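Local atomic coordinates of transcriptional regulator, LacI family protein (PDB entry 3K9C), a protein that probably binds cis-regulatory DNA as a LacI-family transcription factor and so helps to control the transcription of target genes. Residues R53-A58 and A70-T75. Residues are numbered along the deposited sequence; the frame is centred on the assembly and turned at random.
Sequences RAEKVA and AILLGT
The carboxylate of E55 is the flat group here, and T75 OG1 comes to its OE2 end from above one face: the hydroxyl donates a hydrogen bond to E55 OE2 at 2.7 Å, meeting that oxygen about 45° out of the carboxylate plane. The setting is a beta-alpha-beta crossover in one Rossmann-like lobe of the periplasmic-binding-protein fold: helix 55-63 joins parallel strands 42-49 and 67-73, with strand 13-20 between them, and the carboxylate ties the helix's first turn to the loop after strand 67-73. L72 CD1 sits more loosely on that same face, 4.3 Å from E55 OE2, while OE1 accepts a hydrogen bond from R76 N. Glutamate suits this place because its side chain can span the gap between the backbones, whose nearest CA atoms, those of E55 and T75, are 7.8 Å apart. It does so almost fully extended, with CG anti to the backbone N (chi1 172°). L72, buried on the strand, fits by packing its apolar side chain against V18 and F77, and merely grazes the carboxylate. Threonine suits its place because a hydroxyl can donate and accept at once: OG1 also accepts from F77 N. The angle CB-OG1-OE2, about 95°, leaves T75 CB 3.1 Å from E55 OE2.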
# COMPACT_ATOMS: atom_id res chain seq x y z
N ARG B 53 -9.65 4.90 12.26
CA ARG B 53 -9.51 3.93 13.35
C ARG B 53 -8.24 4.20 14.15
O ARG B 53 -7.17 3.68 13.83
CB ARG B 53 -9.51 2.49 12.83
CG ARG B 53 -10.03 1.51 13.89
CD ARG B 53 -10.28 0.10 13.37
NE ARG B 53 -9.12 -0.74 13.57
CZ ARG B 53 -9.04 -1.75 14.43
NH1 ARG B 53 -10.08 -2.07 15.19
NH2 ARG B 53 -7.91 -2.43 14.55
N ALA B 54 -8.38 5.02 15.19
CA ALA B 54 -7.26 5.40 16.05
C ALA B 54 -6.48 4.22 16.61
O ALA B 54 -7.03 3.14 16.86
CB ALA B 54 -7.76 6.28 17.19
N GLU B 55 -5.18 4.44 16.79
CA GLU B 55 -4.31 3.40 17.33
C GLU B 55 -4.80 2.98 18.71
O GLU B 55 -4.60 1.83 19.12
CB GLU B 55 -2.87 3.90 17.41
CG GLU B 55 -1.95 2.94 18.15
CD GLU B 55 -0.49 3.28 17.98
OE1 GLU B 55 -0.17 4.48 17.96
OE2 GLU B 55 0.33 2.33 17.87
N LYS B 56 -5.44 3.90 19.42
CA LYS B 56 -5.98 3.59 20.73
C LYS B 56 -7.08 2.54 20.57
O LYS B 56 -7.17 1.58 21.35
CB LYS B 56 -6.56 4.87 21.36
CG LYS B 56 -7.02 4.71 22.80
CD LYS B 56 -7.64 6.01 23.32
CE LYS B 56 -8.96 6.33 22.62
NZ LYS B 56 -9.54 7.66 23.03
N VAL B 57 -7.92 2.71 19.55
CA VAL B 57 -9.02 1.78 19.28
C VAL B 57 -8.47 0.42 18.86
O VAL B 57 -8.98 -0.63 19.25
CB VAL B 57 -9.94 2.33 18.16
CG1 VAL B 57 -11.01 1.31 17.81
CG2 VAL B 57 -10.57 3.65 18.61
N ALA B 58 -7.42 0.44 18.05
CA ALA B 58 -6.80 -0.78 17.57
C ALA B 58 -6.20 -1.59 18.72
O ALA B 58 -6.35 -2.82 18.77
CB ALA B 58 -5.73 -0.44 16.56
N ALA B 70 2.09 -7.81 22.74
CA ALA B 70 1.62 -6.82 21.79
C ALA B 70 2.83 -6.17 21.14
O ALA B 70 3.67 -5.59 21.82
CB ALA B 70 0.77 -5.76 22.49
N ILE B 71 2.92 -6.30 19.82
CA ILE B 71 4.00 -5.71 19.03
C ILE B 71 3.40 -4.53 18.26
O ILE B 71 2.54 -4.72 17.38
CB ILE B 71 4.56 -6.73 18.03
CG1 ILE B 71 5.22 -7.88 18.79
CG2 ILE B 71 5.55 -6.05 17.09
CD1 ILE B 71 5.60 -9.04 17.90
N LEU B 72 3.84 -3.32 18.59
CA LEU B 72 3.32 -2.12 17.93
C LEU B 72 4.31 -1.58 16.89
O LEU B 72 5.42 -1.17 17.23
CB LEU B 72 3.04 -1.03 18.98
CG LEU B 72 2.25 -1.39 20.25
CD1 LEU B 72 1.98 -0.12 21.04
CD2 LEU B 72 0.95 -2.08 19.91
N LEU B 73 3.90 -1.57 15.63
CA LEU B 73 4.77 -1.05 14.58
C LEU B 73 4.67 0.48 14.47
O LEU B 73 3.61 1.02 14.21
CB LEU B 73 4.42 -1.69 13.24
CG LEU B 73 4.32 -3.21 13.17
CD1 LEU B 73 4.29 -3.65 11.70
CD2 LEU B 73 5.50 -3.85 13.89
N GLY B 74 5.79 1.16 14.69
CA GLY B 74 5.81 2.61 14.60
C GLY B 74 4.73 3.32 15.41
O GLY B 74 4.15 4.30 14.95
N THR B 75 4.47 2.83 16.61
CA THR B 75 3.45 3.42 17.48
C THR B 75 3.71 4.88 17.85
O THR B 75 4.86 5.32 17.92
CB THR B 75 3.31 2.59 18.79
OG1 THR B 75 2.24 3.12 19.58
CG2 THR B 75 4.60 2.65 19.60